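Local coordinates for protein possible translation initiation inhibitor (PDB 3LME) that is of unknown function but belongs to the YjgF-like family of small trimeric alpha-beta proteins and is named a possible translation initiation inhibitor, at residues 51-56 against 91-96. The protein carries 1 engineered substitution. Numbering follows the deposited sequence.
Sequences RIRRMF and NKVQKD
Val93 reaches from helix 83-98 into the notch formed by Ile52, Arg53 and Phe56 on helix 48-64, and its two methyls divide the work. Val93 CG1, anti to the backbone N (chi1 169°), lies 3.7 Å from Phe56 CD2 and 3.8 Å from Arg53 CA, so it touches the ring and the helix backbone at once. Val93 CG2 meets Ile52 CG2 at 3.7 Å, and that isoleucine methyl also sits at the edge of the Phe56 ring, in its plane. Farther along the ring, Phe56 CZ touches Gln94 CG at 3.9 Å; the two side chains cross at about a right angle. The amide oxygen of Gln94 accepts a hydrogen bond from Arg106. Phe56 also touches Ile122 of strand 120-127, and Gln94 touches Leu76 of strand 73-80, so both helices rest on the sheet of the alpha-beta fold.

The other flank is looser, more polar and more exposed. Arg53 leaves its backbone with CG anti to N and then bends at chi2 (51°), and Arg53 NH1 comes to 3.8 Å from Asp96 CB. Arg53 NH1 stays 4.2 Å from Asp96 OD2, beyond salt-bridge range. Arg53 NE pairs with Asp57 instead, while Lys92 NZ bridges Asp96 OD2, at 2.9 Å, and Glu49 of helix 48-64. Between the two segments themselves there is no hydrogen bond, so apolar contact carries their association, and the Arg53–Asp96 pair probably adds no more than a mild electrostatic attraction on the more exposed side.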
loop_
_atom_site.group_PDB
_atom_site.type_symbol
_atom_site.label_atom_id
_atom_site.label_comp_id
_atom_site.label_asym_id
_atom_site.label_seq_id
_atom_site.Cartn_x
_atom_site.Cartn_y
_atom_site.Cartn_z
ATOM N N ARG A 51 -16.308 -8.684 -13.712
ATOM C CA ARG A 51 -15.680 -7.413 -13.321
ATOM C C ARG A 51 -14.349 -7.607 -12.636
ATOM O O ARG A 51 -13.365 -6.968 -12.978
ATOM C CB ARG A 51 -16.583 -6.659 -12.380
ATOM C CG ARG A 51 -16.182 -5.243 -12.190
ATOM C CD ARG A 51 -16.759 -4.347 -13.276
ATOM N NE ARG A 51 -17.257 -3.132 -12.652
ATOM C CZ ARG A 51 -18.538 -2.911 -12.355
ATOM N NH1 ARG A 51 -18.882 -1.772 -11.757
ATOM N NH2 ARG A 51 -19.468 -3.806 -12.680
ATOM N N ILE A 52 -14.336 -8.504 -11.663
ATOM C CA ILE A 52 -13.154 -8.807 -10.919
ATOM C C ILE A 52 -12.110 -9.546 -11.750
ATOM O O ILE A 52 -10.910 -9.186 -11.684
ATOM C CB ILE A 52 -13.508 -9.563 -9.653
ATOM C CG1 ILE A 52 -14.011 -8.566 -8.609
ATOM C CG2 ILE A 52 -12.288 -10.309 -9.116
ATOM C CD1 ILE A 52 -14.861 -9.174 -7.565
ATOM N N ARG A 53 -12.533 -10.561 -12.525
ATOM C CA ARG A 53 -11.602 -11.249 -13.454
ATOM C C ARG A 53 -10.919 -10.209 -14.362
ATOM O O ARG A 53 -9.693 -10.225 -14.541
ATOM C CB ARG A 53 -12.295 -12.366 -14.260
ATOM C CG ARG A 53 -11.421 -13.083 -15.319
ATOM C CD ARG A 53 -10.068 -13.575 -14.729
ATOM N NE ARG A 53 -9.141 -14.286 -15.647
ATOM C CZ ARG A 53 -9.141 -15.606 -15.864
ATOM N NH1 ARG A 53 -10.045 -16.366 -15.273
ATOM N NH2 ARG A 53 -8.245 -16.165 -16.679
ATOM N N ARG A 54 -11.709 -9.266 -14.859
ATOM C CA ARG A 54 -11.192 -8.253 -15.747
ATOM C C ARG A 54 -10.239 -7.285 -15.064
ATOM O O ARG A 54 -9.303 -6.783 -15.692
ATOM C CB ARG A 54 -12.335 -7.487 -16.398
ATOM C CG ARG A 54 -11.919 -6.566 -17.540
ATOM C CD ARG A 54 -11.386 -7.403 -18.645
ATOM N NE ARG A 54 -11.531 -6.702 -19.909
ATOM C CZ ARG A 54 -12.494 -6.927 -20.797
ATOM N NH1 ARG A 54 -13.428 -7.840 -20.569
ATOM N NH2 ARG A 54 -12.514 -6.213 -21.919
ATOM N N MET A 55 -10.490 -6.998 -13.789
ATOM C CA MET A 55 -9.571 -6.200 -12.977
ATOM C C MET A 55 -8.227 -6.926 -12.882
ATOM O O MET A 55 -7.170 -6.329 -13.137
ATOM C CB MET A 55 -10.166 -5.958 -11.600
ATOM C CG MET A 55 -9.260 -5.244 -10.586
ATOM S SD MET A 55 -10.110 -5.111 -9.000
ATOM C CE MET A 55 -10.023 -6.828 -8.439
ATOM N N PHE A 56 -8.270 -8.226 -12.575
ATOM C CA PHE A 56 -7.037 -9.014 -12.539
ATOM C C PHE A 56 -6.304 -9.091 -13.889
ATOM O O PHE A 56 -5.080 -8.878 -13.944
ATOM C CB PHE A 56 -7.307 -10.392 -11.995
ATOM C CG PHE A 56 -7.347 -10.449 -10.515
ATOM C CD1 PHE A 56 -6.186 -10.513 -9.788
ATOM C CD2 PHE A 56 -8.558 -10.445 -9.842
ATOM C CE1 PHE A 56 -6.224 -10.588 -8.406
ATOM C CE2 PHE A 56 -8.616 -10.505 -8.429
ATOM C CZ PHE A 56 -7.461 -10.573 -7.721
ATOM N N ASN A 91 -11.644 -14.613 -4.165
ATOM C CA ASN A 91 -11.156 -15.960 -3.958
ATOM C C ASN A 91 -11.343 -16.810 -5.216
ATOM O O ASN A 91 -10.364 -17.344 -5.766
ATOM C CB ASN A 91 -11.808 -16.594 -2.732
ATOM C CG ASN A 91 -11.365 -15.937 -1.439
ATOM O OD1 ASN A 91 -10.367 -15.205 -1.376
ATOM N ND2 ASN A 91 -12.113 -16.192 -0.393
ATOM N N LYS A 92 -12.582 -16.884 -5.698
ATOM C CA LYS A 92 -12.909 -17.689 -6.852
ATOM C C LYS A 92 -12.051 -17.277 -8.078
ATOM O O LYS A 92 -11.484 -18.123 -8.785
ATOM C CB LYS A 92 -14.410 -17.560 -7.105
ATOM C CG LYS A 92 -14.887 -17.905 -8.463
ATOM C CD LYS A 92 -15.488 -19.310 -8.529
ATOM C CE LYS A 92 -15.178 -19.966 -9.912
ATOM N NZ LYS A 92 -14.875 -18.994 -11.054
ATOM N N VAL A 93 -11.920 -15.979 -8.315
ATOM C CA VAL A 93 -11.148 -15.542 -9.465
ATOM C C VAL A 93 -9.672 -15.894 -9.340
ATOM O O VAL A 93 -9.023 -16.259 -10.335
ATOM C CB VAL A 93 -11.342 -14.067 -9.750
ATOM C CG1 VAL A 93 -10.322 -13.600 -10.768
ATOM C CG2 VAL A 93 -12.799 -13.821 -10.268
ATOM N N GLN A 94 -9.146 -15.798 -8.116
ATOM C CA GLN A 94 -7.769 -16.171 -7.881
ATOM C C GLN A 94 -7.563 -17.688 -8.028
ATOM O O GLN A 94 -6.540 -18.108 -8.540
ATOM C CB GLN A 94 -7.264 -15.642 -6.545
ATOM C CG GLN A 94 -6.849 -14.196 -6.563
ATOM C CD GLN A 94 -6.048 -13.817 -5.335
ATOM O OE1 GLN A 94 -6.596 -13.604 -4.251
ATOM N NE2 GLN A 94 -4.740 -13.729 -5.496
ATOM N N LYS A 95 -8.525 -18.515 -7.613
ATOM C CA LYS A 95 -8.423 -19.957 -7.909
ATOM C C LYS A 95 -8.339 -20.199 -9.418
ATOM O O LYS A 95 -7.633 -21.096 -9.879
ATOM C CB LYS A 95 -9.583 -20.760 -7.322
ATOM C CG LYS A 95 -9.286 -21.328 -5.932
ATOM C CD LYS A 95 -10.508 -22.007 -5.343
ATOM C CE LYS A 95 -10.495 -21.925 -3.808
ATOM N NZ LYS A 95 -9.822 -23.111 -3.131
ATOM N N ASP A 96 -9.048 -19.378 -10.186
ATOM C CA ASP A 96 -9.070 -19.546 -11.621
ATOM C C ASP A 96 -7.708 -19.239 -12.240
ATOM O O ASP A 96 -7.308 -19.855 -13.231
ATOM C CB ASP A 96 -10.106 -18.619 -12.247
ATOM C CG ASP A 96 -11.539 -19.148 -12.156
ATOM O OD1 ASP A 96 -11.775 -20.358 -11.816
ATOM O OD2 ASP A 96 -12.433 -18.298 -12.449
#